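Local coordinates for SusD homolog (Bacteroides thetaiotaomicron VPI-5482, PDB 3IHV), which probably binds glycans at the bacterial outer membrane, like other SusD-family proteins, at residues 128-133 with 162-166; 202-207 with 222-227; 207-212 with 474-478; 257-261 with 396-400. Numbering follows the deposited sequence.

Interaction 1: 128-133 with 162-166; sequences YFELVR and VYEYI
Two helical segments, 128-133 and 162-166, run antiparallel (signed crossing angle -162°) with axes 9.8 Å apart. Y128 lies opposite I166 (CA-CA 6.4 Å) and V132 opposite V162 (6.9 Å). Y128 (chi1 m) and Y165 (chi1 t) meet as an offset edge-to-face pair, the edge of Y165 toward the face of Y128, centroids 5.3 Å apart and planes at 72°; one water accepts from both hydroxyls (Y128 OH 3.0 Å, Y165 OH 2.8 Å), and Y128 OH is also hydrogen-bonded to M141 N. I166 (m, t) packs its CG1 3.5 Å from Y128 CB and its CD1 3.9 Å from V132 CG1. Y163 (m) presents a ring face to V132 (p), whose CG1 makes a CH-pi contact 4.0 Å from the centroid. F129 (t) brings CE1 to 3.6 Å from Y163 OH, edge to edge. This is antiparallel helix packing of the TPR-like SusD fold: helix 195-210 covers F129 and Y163, helix 75-101 flanks Y128 and L131, and F394 of strand 392-396 touches E130 and R133.

Interaction 2: 202-207 with 222-227; sequences LTKVYA and AAAKTA
Both segments, 202-207 and 222-227, are alpha-helix and run antiparallel at 168°, their axes 8.0 Å apart. T203 and A223 mark the closest backbone approach, CA to CA 4.4 Å. Small residues permit this: A223 CB lies 3.7 Å from Y206 CB, while T203 (chi1 m) sets CG2 3.6 Å from A223 O. Y206 (chi1 m) lays its ring over A222, whose CB stands 3.5 Å from the centroid and 6° off the normal, a CH-pi contact; at the ring edge, Y206 CE2 is 3.3 Å from T226 OG1. T226 (m) points toward the other helix, its CG2 3.5 Å from T203 OG1. This is the close helix-hairpin packing of consecutive helices, 195-210 and 219-232, in a TPR-like array. No hydrogen bond crosses: T226 OG1 donates to A222 O (2.7 Å), T203 OG1 pairs with L199 O and Y206 OH with E167. With its hydroxyls so satisfied, the contact rests on shape and van der Waals fit.

Interaction 3: 207-212 with 474-478; sequences ATWAGY and IRWGI
Here a helix C-terminus closed by a Schellman motif, in 474-478, docks against the end of helix 195-210, where residues 207-210 are helical and G211 and Y212 lead out in extended conformation (Y212 phi/psi -74/145). The nearest CA pair is Y212 and R475, 4.4 Å apart. I474 is helical and meets the other segment through its backbone: I474 O lies 3.5 Å from Y212 CB and accepts from G477 N at 2.9 Å. R475 makes the largest single share (112 of 300 Å²). Its carbonyl receives Y212 N (R475 O to N 2.8 Å, 164°) and a CA-H...O approach from G211 CA at 3.4 Å, where a CB would clash with that oxygen; R475 CA in turn approaches Y212 O at 3.4 Å (165°). Its p, t, t side chain runs past T208 and A207, CD 3.7 Å from T208 OG1 and NH1 4.1 Å from A207 CB; the guanidinium has salt bridges to D472 and E406. W476 points away, its NE1 bonded to E406, but its backbone C is 3.7 Å from Y212 CD1. G477 has positive phi (76/23) and sets CA 3.5 Å from Y212 CD1; a CB on G477 would clash with that atom. I478 follows as the N-cap of helix 479-493. A water completes the join, donating to A207 O and accepting from R475 NH1, both at 2.8 Å.

Interaction 4: 257-261 with 396-400; sequences TESLI and RYADV
Segment 257-261 enters a short strand, and segment 396-400 leaves another to start helix 397-412, with R396 as N-cap. S259 and R396 form an antiparallel non-hydrogen-bonded pair (CA-CA 4.8 Å); the nearest CA atoms are those of E258 and Y397, 4.9 Å apart. Y397 N, in the first turn of the helix, donates to E258 O (2.8 Å, 153°), and R396 CA makes a CA-H...O contact with the same oxygen at 3.4 Å. E258 (t, t, chi3 -4°) extends its carboxylate to R396 (m, t, m), forming a salt bridge with OE2 2.8 Å from NH1. Neither charge rests on this pair alone: E258 OE1 takes R429 NH1 and L239 N, and R396 meets E462 through NH1 and E466 through NH2, in a buried ionic network. D399 serves elsewhere, with OD1 to R459 and OD2 to K204. L260 (m, t) supplies the apolar part, CD1 3.8 Å from V400 CG2 and 3.9 Å from Y397 N. L260 and I261 both face L395, a classic beta bulge. The arrangement is that of a two-stranded antiparallel sheet, 259-263 with 392-396, whose second strand passes directly into a helix of the helical core.

Helix 195-210 is the common element: interactions 2 and 3 share it and A207, while interaction 1 packs beside it, Y163 touching both V205 and T208 and stacking on W209. Interactions 1 and 2 are buried helix pairs without cross-segment hydrogen bonds; the first is wide and aromatic, the second tight and alanine-rich. Interaction 3, with exposed Y212 and G477 at its margin, relies on backbone hydrogen bonding and a water at helix ends. Interaction 4, the most central at 12 Å from the chain centre, is buried yet the most ionic; the salt bridge from K204 NZ to D399 OD2 (2.7 Å) ties it to interaction 2.

Interaction 1: 128-133 with 162-166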
loop_
_atom_site.group_PDB
_atom_site.type_symbol
_atom_site.label_atom_id
_atom_site.label_comp_id
_atom_site.label_asym_id
_atom_site.label_seq_id
_atom_site.Cartn_x
_atom_site.Cartn_y
_atom_site.Cartn_z
ATOM N N TYR A 128 10.336 -5.148 7.823
ATOM C CA TYR A 128 10.181 -6.581 8.118
ATOM C C TYR A 128 8.792 -7.090 7.829
ATOM O O TYR A 128 8.635 -8.258 7.457
ATOM C CB TYR A 128 10.589 -6.974 9.528
ATOM C CG TYR A 128 12.070 -7.184 9.678
ATOM C CD1 TYR A 128 12.686 -8.291 9.153
ATOM C CD2 TYR A 128 12.851 -6.254 10.345
ATOM C CE1 TYR A 128 14.046 -8.484 9.276
ATOM C CE2 TYR A 128 14.206 -6.443 10.475
ATOM C CZ TYR A 128 14.787 -7.550 9.954
ATOM O OH TYR A 128 16.141 -7.706 10.098
ATOM N N PHE A 129 7.770 -6.241 8.003
ATOM C CA PHE A 129 6.411 -6.660 7.695
ATOM C C PHE A 129 6.297 -6.964 6.216
ATOM O O PHE A 129 5.712 -7.969 5.843
ATOM C CB PHE A 129 5.407 -5.564 8.102
ATOM C CG PHE A 129 3.949 -5.925 7.840
ATOM C CD1 PHE A 129 3.452 -7.171 8.172
ATOM C CD2 PHE A 129 3.078 -5.003 7.346
ATOM C CE1 PHE A 129 2.143 -7.511 7.959
ATOM C CE2 PHE A 129 1.730 -5.347 7.142
ATOM C CZ PHE A 129 1.278 -6.598 7.480
ATOM N N GLU A 130 6.786 -6.050 5.370
ATOM C CA GLU A 130 6.779 -6.288 3.931
ATOM C C GLU A 130 7.529 -7.570 3.592
ATOM O O GLU A 130 7.050 -8.371 2.782
ATOM C CB GLU A 130 7.359 -5.124 3.113
ATOM C CG GLU A 130 6.539 -3.848 3.155
ATOM C CD GLU A 130 5.294 -3.857 2.251
ATOM O OE1 GLU A 130 4.738 -4.942 1.984
ATOM O OE2 GLU A 130 4.850 -2.758 1.822
ATOM N N LEU A 131 8.697 -7.756 4.188
ATOM C CA LEU A 131 9.490 -8.962 3.910
ATOM C C LEU A 131 8.728 -10.208 4.300
ATOM O O LEU A 131 8.596 -11.153 3.512
ATOM C CB LEU A 131 10.838 -8.973 4.650
ATOM C CG LEU A 131 11.979 -8.138 4.086
ATOM C CD1 LEU A 131 13.160 -8.069 5.072
ATOM C CD2 LEU A 131 12.413 -8.736 2.711
ATOM N N VAL A 132 8.223 -10.236 5.512
ATOM C CA VAL A 132 7.585 -11.449 5.952
ATOM C C VAL A 132 6.276 -11.766 5.198
ATOM O O VAL A 132 6.015 -12.934 4.879
ATOM C CB VAL A 132 7.358 -11.483 7.493
ATOM C CG1 VAL A 132 6.143 -10.590 7.935
ATOM C CG2 VAL A 132 7.175 -12.914 7.969
ATOM N N ARG A 133 5.463 -10.753 4.894
ATOM C CA ARG A 133 4.204 -11.049 4.248
ATOM C C ARG A 133 4.416 -11.386 2.770
ATOM O O ARG A 133 3.651 -12.183 2.208
ATOM C CB ARG A 133 3.153 -9.927 4.424
ATOM C CG ARG A 133 3.391 -8.666 3.605
ATOM C CD ARG A 133 2.434 -7.600 4.077
ATOM N NE ARG A 133 2.543 -6.379 3.312
ATOM C CZ ARG A 133 1.554 -5.526 3.126
ATOM N NH1 ARG A 133 0.347 -5.786 3.571
ATOM N NH2 ARG A 133 1.762 -4.432 2.436
ATOM N N VAL A 162 9.760 -13.579 13.094
ATOM C CA VAL A 162 9.861 -12.279 12.437
ATOM C C VAL A 162 8.693 -11.397 12.924
ATOM O O VAL A 162 8.888 -10.194 13.201
ATOM C CB VAL A 162 9.888 -12.426 10.925
ATOM C CG1 VAL A 162 9.975 -11.064 10.250
ATOM C CG2 VAL A 162 11.085 -13.332 10.509
ATOM N N TYR A 163 7.489 -11.975 13.058
ATOM C CA TYR A 163 6.351 -11.222 13.573
ATOM C C TYR A 163 6.614 -10.718 14.990
ATOM O O TYR A 163 6.278 -9.588 15.335
ATOM C CB TYR A 163 5.006 -11.985 13.481
ATOM C CG TYR A 163 4.293 -11.786 12.145
ATOM C CD1 TYR A 163 3.708 -10.553 11.840
ATOM C CD2 TYR A 163 4.219 -12.792 11.175
ATOM C CE1 TYR A 163 3.086 -10.335 10.653
ATOM C CE2 TYR A 163 3.553 -12.594 10.000
ATOM C CZ TYR A 163 2.983 -11.358 9.722
ATOM O OH TYR A 163 2.366 -11.067 8.536
ATOM N N GLU A 164 7.175 -11.554 15.835
ATOM C CA GLU A 164 7.499 -11.114 17.178
ATOM C C GLU A 164 8.493 -9.940 17.182
ATOM O O GLU A 164 8.375 -9.017 17.992
ATOM C CB GLU A 164 8.005 -12.336 17.937
ATOM C CG GLU A 164 8.444 -12.079 19.319
ATOM C CD GLU A 164 8.783 -13.373 20.031
ATOM O OE1 GLU A 164 9.555 -13.322 21.018
ATOM O OE2 GLU A 164 8.297 -14.434 19.561
ATOM N N TYR A 165 9.454 -9.972 16.269
ATOM C CA TYR A 165 10.435 -8.897 16.139
ATOM C C TYR A 165 9.745 -7.603 15.678
ATOM O O TYR A 165 9.959 -6.543 16.262
ATOM C CB TYR A 165 11.504 -9.338 15.162
ATOM C CG TYR A 165 12.709 -8.457 15.133
ATOM C CD1 TYR A 165 13.752 -8.643 16.028
ATOM C CD2 TYR A 165 12.812 -7.448 14.224
ATOM C CE1 TYR A 165 14.865 -7.808 16.003
ATOM C CE2 TYR A 165 13.915 -6.635 14.179
ATOM C CZ TYR A 165 14.936 -6.823 15.049
ATOM O OH TYR A 165 16.027 -5.994 14.964
ATOM N N ILE A 166 8.869 -7.701 14.672
ATOM C CA ILE A 166 8.097 -6.534 14.210
ATOM C C ILE A 166 7.250 -5.959 15.378
ATOM O O ILE A 166 7.213 -4.769 15.608
ATOM C CB ILE A 166 7.147 -6.938 13.074
ATOM C CG1 ILE A 166 7.966 -7.372 11.859
ATOM C CG2 ILE A 166 6.144 -5.795 12.736
ATOM C CD1 ILE A 166 7.164 -8.172 10.856
HETATM O O HOH W 1 16.969 -5.887 12.354
#

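Interaction 2: 202-207 with 222-227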
loop_
_atom_site.group_PDB
_atom_site.type_symbol
_atom_site.label_atom_id
_atom_site.label_comp_id
_atom_site.label_asym_id
_atom_site.label_seq_id
_atom_site.Cartn_x
_atom_site.Cartn_y
_atom_site.Cartn_z
ATOM N N LEU A 202 0.480 -1.685 13.620
ATOM C CA LEU A 202 0.496 -2.859 14.502
ATOM C C LEU A 202 -0.828 -3.632 14.389
ATOM O O LEU A 202 -0.830 -4.856 14.410
ATOM C CB LEU A 202 0.810 -2.466 15.936
ATOM C CG LEU A 202 0.932 -3.628 16.911
ATOM C CD1 LEU A 202 1.927 -4.685 16.398
ATOM C CD2 LEU A 202 1.281 -3.137 18.343
ATOM N N THR A 203 -1.936 -2.919 14.244
ATOM C CA THR A 203 -3.236 -3.564 14.023
ATOM C C THR A 203 -3.177 -4.425 12.763
ATOM O O THR A 203 -3.611 -5.573 12.768
ATOM C CB THR A 203 -4.351 -2.495 13.866
ATOM O OG1 THR A 203 -4.405 -1.687 15.033
ATOM C CG2 THR A 203 -5.731 -3.103 13.567
ATOM N N LYS A 204 -2.656 -3.859 11.677
ATOM C CA LYS A 204 -2.565 -4.605 10.405
ATOM C C LYS A 204 -1.620 -5.811 10.500
ATOM O O LYS A 204 -1.877 -6.849 9.938
ATOM C CB LYS A 204 -2.224 -3.708 9.232
ATOM C CG LYS A 204 -2.135 -4.430 7.867
ATOM C CD LYS A 204 -1.961 -3.465 6.708
ATOM C CE LYS A 204 -3.282 -2.832 6.335
ATOM N NZ LYS A 204 -3.221 -2.078 5.068
ATOM N N VAL A 205 -0.522 -5.632 11.214
ATOM C CA VAL A 205 0.429 -6.729 11.472
ATOM C C VAL A 205 -0.233 -7.834 12.222
ATOM O O VAL A 205 -0.137 -8.994 11.828
ATOM C CB VAL A 205 1.660 -6.171 12.248
ATOM C CG1 VAL A 205 2.520 -7.302 12.892
ATOM C CG2 VAL A 205 2.472 -5.220 11.351
ATOM N N TYR A 206 -0.942 -7.512 13.311
ATOM C CA TYR A 206 -1.636 -8.554 14.038
ATOM C C TYR A 206 -2.707 -9.243 13.211
ATOM O O TYR A 206 -2.843 -10.469 13.291
ATOM C CB TYR A 206 -2.299 -8.028 15.310
ATOM C CG TYR A 206 -1.365 -7.679 16.462
ATOM C CD1 TYR A 206 -0.413 -8.596 16.916
ATOM C CD2 TYR A 206 -1.576 -6.552 17.215
ATOM C CE1 TYR A 206 0.430 -8.288 18.001
ATOM C CE2 TYR A 206 -0.790 -6.256 18.328
ATOM C CZ TYR A 206 0.187 -7.144 18.739
ATOM O OH TYR A 206 0.983 -6.849 19.828
ATOM N N ALA A 207 -3.481 -8.474 12.446
ATOM C CA ALA A 207 -4.531 -9.083 11.604
ATOM C C ALA A 207 -3.916 -10.075 10.592
ATOM O O ALA A 207 -4.469 -11.146 10.353
ATOM C CB ALA A 207 -5.332 -7.975 10.859
ATOM N N ALA A 222 -5.586 -9.327 19.535
ATOM C CA ALA A 222 -4.527 -8.316 19.650
ATOM C C ALA A 222 -4.781 -7.181 18.664
ATOM O O ALA A 222 -4.617 -5.995 18.986
ATOM C CB ALA A 222 -3.135 -8.948 19.433
ATOM N N ALA A 223 -5.178 -7.528 17.435
ATOM C CA ALA A 223 -5.480 -6.507 16.421
ATOM C C ALA A 223 -6.625 -5.603 16.930
ATOM O O ALA A 223 -6.567 -4.363 16.853
ATOM C CB ALA A 223 -5.892 -7.194 15.096
ATOM N N ALA A 224 -7.676 -6.229 17.421
ATOM C CA ALA A 224 -8.841 -5.491 17.905
ATOM C C ALA A 224 -8.483 -4.588 19.100
ATOM O O ALA A 224 -8.937 -3.465 19.162
ATOM C CB ALA A 224 -9.974 -6.459 18.300
ATOM N N LYS A 225 -7.713 -5.113 20.060
ATOM C CA LYS A 225 -7.327 -4.312 21.233
ATOM C C LYS A 225 -6.438 -3.120 20.861
ATOM O O LYS A 225 -6.561 -2.032 21.434
ATOM C CB LYS A 225 -6.679 -5.185 22.281
ATOM C CG LYS A 225 -7.719 -6.091 22.929
ATOM C CD LYS A 225 -7.173 -6.932 24.059
ATOM C CE LYS A 225 -8.319 -7.627 24.775
ATOM N NZ LYS A 225 -7.829 -8.404 25.924
ATOM N N THR A 226 -5.536 -3.340 19.926
ATOM C CA THR A 226 -4.660 -2.288 19.440
ATOM C C THR A 226 -5.479 -1.212 18.731
ATOM O O THR A 226 -5.341 -0.018 19.007
ATOM C CB THR A 226 -3.602 -2.870 18.515
ATOM O OG1 THR A 226 -2.894 -3.877 19.228
ATOM C CG2 THR A 226 -2.610 -1.779 18.074
ATOM N N ALA A 227 -6.333 -1.624 17.790
ATOM C CA ALA A 227 -7.179 -0.640 17.074
ATOM C C ALA A 227 -8.071 0.133 18.045
ATOM O O ALA A 227 -8.277 1.331 17.869
ATOM C CB ALA A 227 -8.037 -1.307 16.019
#

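Interaction 3: 207-212 with 474-478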
loop_
_atom_site.group_PDB
_atom_site.type_symbol
_atom_site.label_atom_id
_atom_site.label_comp_id
_atom_site.label_asym_id
_atom_site.label_seq_id
_atom_site.Cartn_x
_atom_site.Cartn_y
_atom_site.Cartn_z
ATOM N N ALA A 207 -3.481 -8.474 12.446
ATOM C CA ALA A 207 -4.531 -9.083 11.604
ATOM C C ALA A 207 -3.916 -10.075 10.592
ATOM O O ALA A 207 -4.469 -11.146 10.353
ATOM C CB ALA A 207 -5.332 -7.975 10.859
ATOM N N THR A 208 -2.775 -9.717 10.022
ATOM C CA THR A 208 -2.121 -10.552 8.991
ATOM C C THR A 208 -1.552 -11.820 9.663
ATOM O O THR A 208 -1.703 -12.934 9.153
ATOM C CB THR A 208 -1.058 -9.766 8.207
ATOM O OG1 THR A 208 -1.620 -8.529 7.688
ATOM C CG2 THR A 208 -0.453 -10.639 7.070
ATOM N N TRP A 209 -0.926 -11.643 10.831
ATOM C CA TRP A 209 -0.385 -12.727 11.638
ATOM C C TRP A 209 -1.458 -13.748 11.979
ATOM O O TRP A 209 -1.185 -14.969 12.013
ATOM C CB TRP A 209 0.214 -12.115 12.898
ATOM C CG TRP A 209 1.102 -12.926 13.738
ATOM C CD1 TRP A 209 1.291 -14.291 13.757
ATOM C CD2 TRP A 209 1.867 -12.405 14.811
ATOM N NE1 TRP A 209 2.208 -14.628 14.733
ATOM C CE2 TRP A 209 2.556 -13.484 15.405
ATOM C CE3 TRP A 209 2.055 -11.116 15.318
ATOM C CZ2 TRP A 209 3.423 -13.307 16.490
ATOM C CZ3 TRP A 209 2.931 -10.948 16.396
ATOM C CH2 TRP A 209 3.594 -12.032 16.956
ATOM N N ALA A 210 -2.694 -13.267 12.200
ATOM C CA ALA A 210 -3.843 -14.120 12.463
ATOM C C ALA A 210 -4.336 -14.874 11.229
ATOM O O ALA A 210 -4.997 -15.900 11.360
ATOM C CB ALA A 210 -5.003 -13.284 13.030
ATOM N N GLY A 211 -4.047 -14.341 10.051
ATOM C CA GLY A 211 -4.450 -14.953 8.799
ATOM C C GLY A 211 -3.388 -15.858 8.228
ATOM O O GLY A 211 -2.417 -16.249 8.894
ATOM N N TYR A 212 -3.580 -16.195 6.974
ATOM C CA TYR A 212 -2.652 -17.067 6.284
ATOM C C TYR A 212 -1.392 -16.314 5.960
ATOM O O TYR A 212 -1.461 -15.135 5.635
ATOM C CB TYR A 212 -3.299 -17.570 5.001
ATOM C CG TYR A 212 -4.367 -18.576 5.279
ATOM C CD1 TYR A 212 -5.687 -18.187 5.485
ATOM C CD2 TYR A 212 -4.048 -19.920 5.398
ATOM C CE1 TYR A 212 -6.669 -19.114 5.740
ATOM C CE2 TYR A 212 -5.029 -20.861 5.680
ATOM C CZ TYR A 212 -6.325 -20.448 5.843
ATOM O OH TYR A 212 -7.287 -21.394 6.096
ATOM N N ILE A 474 -4.590 -12.876 0.080
ATOM C CA ILE A 474 -3.611 -13.827 0.568
ATOM C C ILE A 474 -3.807 -14.119 2.062
ATOM O O ILE A 474 -3.914 -15.275 2.446
ATOM C CB ILE A 474 -2.147 -13.375 0.244
ATOM C CG1 ILE A 474 -1.913 -13.483 -1.261
ATOM C CG2 ILE A 474 -1.141 -14.268 0.989
ATOM C CD1 ILE A 474 -0.647 -12.873 -1.786
ATOM N N ARG A 475 -3.904 -13.095 2.913
ATOM C CA ARG A 475 -4.063 -13.375 4.337
ATOM C C ARG A 475 -5.419 -14.045 4.643
ATOM O O ARG A 475 -5.561 -14.785 5.632
ATOM C CB ARG A 475 -3.831 -12.113 5.165
ATOM C CG ARG A 475 -4.925 -11.057 5.029
ATOM C CD ARG A 475 -4.562 -9.794 5.810
ATOM N NE ARG A 475 -5.575 -8.754 5.632
ATOM C CZ ARG A 475 -6.672 -8.633 6.365
ATOM N NH1 ARG A 475 -6.890 -9.442 7.366
ATOM N NH2 ARG A 475 -7.525 -7.664 6.117
ATOM N N TRP A 476 -6.406 -13.812 3.765
ATOM C CA TRP A 476 -7.685 -14.486 3.880
ATOM C C TRP A 476 -7.666 -15.916 3.359
ATOM O O TRP A 476 -8.627 -16.627 3.566
ATOM C CB TRP A 476 -8.801 -13.709 3.171
ATOM C CG TRP A 476 -9.077 -12.328 3.754
ATOM C CD1 TRP A 476 -8.931 -11.961 5.052
ATOM C CD2 TRP A 476 -9.505 -11.154 3.048
ATOM N NE1 TRP A 476 -9.251 -10.648 5.211
ATOM C CE2 TRP A 476 -9.644 -10.136 3.994
ATOM C CE3 TRP A 476 -9.865 -10.897 1.726
ATOM C CZ2 TRP A 476 -10.030 -8.854 3.656
ATOM C CZ3 TRP A 476 -10.265 -9.603 1.382
ATOM C CH2 TRP A 476 -10.346 -8.603 2.342
ATOM N N GLY A 477 -6.596 -16.307 2.656
ATOM C CA GLY A 477 -6.426 -17.640 2.125
ATOM C C GLY A 477 -7.266 -17.892 0.885
ATOM O O GLY A 477 -7.528 -19.019 0.535
ATOM N N ILE A 478 -7.648 -16.826 0.179
ATOM C CA ILE A 478 -8.515 -16.972 -1.000
ATOM C C ILE A 478 -7.944 -16.400 -2.306
ATOM O O ILE A 478 -8.698 -16.140 -3.230
ATOM C CB ILE A 478 -9.927 -16.359 -0.701
ATOM C CG1 ILE A 478 -9.893 -14.843 -0.415
ATOM C CG2 ILE A 478 -10.585 -17.125 0.433
ATOM C CD1 ILE A 478 -11.289 -14.194 -0.277
HETATM O O HOH W 2 -5.845 -11.983 8.100
#

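Interaction 4: 257-261 with 396-400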
loop_
_atom_site.group_PDB
_atom_site.type_symbol
_atom_site.label_atom_id
_atom_site.label_comp_id
_atom_site.label_asym_id
_atom_site.label_seq_id
_atom_site.Cartn_x
_atom_site.Cartn_y
_atom_site.Cartn_z
ATOM N N THR A 257 -5.010 13.958 10.144
ATOM C CA THR A 257 -6.297 13.429 10.557
ATOM C C THR A 257 -6.507 11.959 10.198
ATOM O O THR A 257 -6.717 11.125 11.072
ATOM C CB THR A 257 -7.455 14.282 9.993
ATOM O OG1 THR A 257 -7.320 15.633 10.449
ATOM C CG2 THR A 257 -8.802 13.729 10.453
ATOM N N GLU A 258 -6.465 11.677 8.907
ATOM C CA GLU A 258 -6.661 10.331 8.357
ATOM C C GLU A 258 -5.392 9.669 7.860
ATOM O O GLU A 258 -5.229 8.462 7.944
ATOM C CB GLU A 258 -7.703 10.395 7.225
ATOM C CG GLU A 258 -8.072 9.023 6.685
ATOM C CD GLU A 258 -9.301 8.975 5.806
ATOM O OE1 GLU A 258 -9.998 10.012 5.612
ATOM O OE2 GLU A 258 -9.542 7.843 5.322
ATOM N N SER A 259 -4.501 10.445 7.270
ATOM C CA SER A 259 -3.276 9.903 6.740
ATOM C C SER A 259 -2.324 9.499 7.868
ATOM O O SER A 259 -1.782 10.342 8.564
ATOM C CB SER A 259 -2.582 10.954 5.874
ATOM O OG SER A 259 -1.465 10.340 5.270
ATOM N N LEU A 260 -2.088 8.211 8.009
ATOM C CA LEU A 260 -1.201 7.698 9.054
ATOM C C LEU A 260 0.229 7.437 8.509
ATOM O O LEU A 260 1.192 8.010 9.021
ATOM C CB LEU A 260 -1.834 6.450 9.654
ATOM C CG LEU A 260 -3.197 6.686 10.333
ATOM C CD1 LEU A 260 -3.717 5.333 10.857
ATOM C CD2 LEU A 260 -3.169 7.729 11.463
ATOM N N ILE A 261 0.341 6.654 7.433
ATOM C CA ILE A 261 1.602 6.347 6.796
ATOM C C ILE A 261 1.460 6.744 5.329
ATOM O O ILE A 261 0.729 6.118 4.584
ATOM C CB ILE A 261 2.012 4.859 6.926
ATOM C CG1 ILE A 261 2.054 4.464 8.405
ATOM C CG2 ILE A 261 3.392 4.642 6.217
ATOM C CD1 ILE A 261 2.311 2.946 8.659
ATOM N N ARG A 396 -4.187 4.501 5.897
ATOM C CA ARG A 396 -5.144 5.540 6.236
ATOM C C ARG A 396 -5.996 5.069 7.420
ATOM O O ARG A 396 -6.226 3.885 7.591
ATOM C CB ARG A 396 -6.111 5.811 5.064
ATOM C CG ARG A 396 -5.422 6.337 3.849
ATOM C CD ARG A 396 -6.357 6.960 2.842
ATOM N NE ARG A 396 -7.099 6.027 2.012
ATOM C CZ ARG A 396 -8.397 5.706 2.149
ATOM N NH1 ARG A 396 -9.157 6.187 3.142
ATOM N NH2 ARG A 396 -8.952 4.920 1.245
ATOM N N TYR A 397 -6.531 5.984 8.197
ATOM C CA TYR A 397 -7.388 5.577 9.313
ATOM C C TYR A 397 -8.593 4.756 8.883
ATOM O O TYR A 397 -9.044 3.897 9.649
ATOM C CB TYR A 397 -7.831 6.825 10.038
ATOM C CG TYR A 397 -8.592 6.670 11.313
ATOM C CD1 TYR A 397 -7.965 6.266 12.476
ATOM C CD2 TYR A 397 -9.927 7.021 11.387
ATOM C CE1 TYR A 397 -8.648 6.180 13.668
ATOM C CE2 TYR A 397 -10.615 6.944 12.572
ATOM C CZ TYR A 397 -9.958 6.529 13.725
ATOM O OH TYR A 397 -10.643 6.479 14.902
ATOM N N ALA A 398 -9.138 4.981 7.675
ATOM C CA ALA A 398 -10.287 4.163 7.246
ATOM C C ALA A 398 -9.940 2.658 7.212
ATOM O O ALA A 398 -10.759 1.816 7.510
ATOM C CB ALA A 398 -10.807 4.611 5.862
ATOM N N ASP A 399 -8.727 2.355 6.781
ATOM C CA ASP A 399 -8.202 0.967 6.713
ATOM C C ASP A 399 -8.212 0.407 8.129
ATOM O O ASP A 399 -8.708 -0.721 8.399
ATOM C CB ASP A 399 -6.792 1.054 6.112
ATOM C CG ASP A 399 -6.179 -0.292 5.721
ATOM O OD1 ASP A 399 -6.638 -1.357 6.170
ATOM O OD2 ASP A 399 -5.177 -0.255 4.959
ATOM N N VAL A 400 -7.740 1.212 9.086
ATOM C CA VAL A 400 -7.714 0.772 10.465
ATOM C C VAL A 400 -9.133 0.565 11.017
ATOM O O VAL A 400 -9.373 -0.432 11.693
ATOM C CB VAL A 400 -6.908 1.704 11.392
ATOM C CG1 VAL A 400 -6.906 1.139 12.831
ATOM C CG2 VAL A 400 -5.444 1.895 10.868
#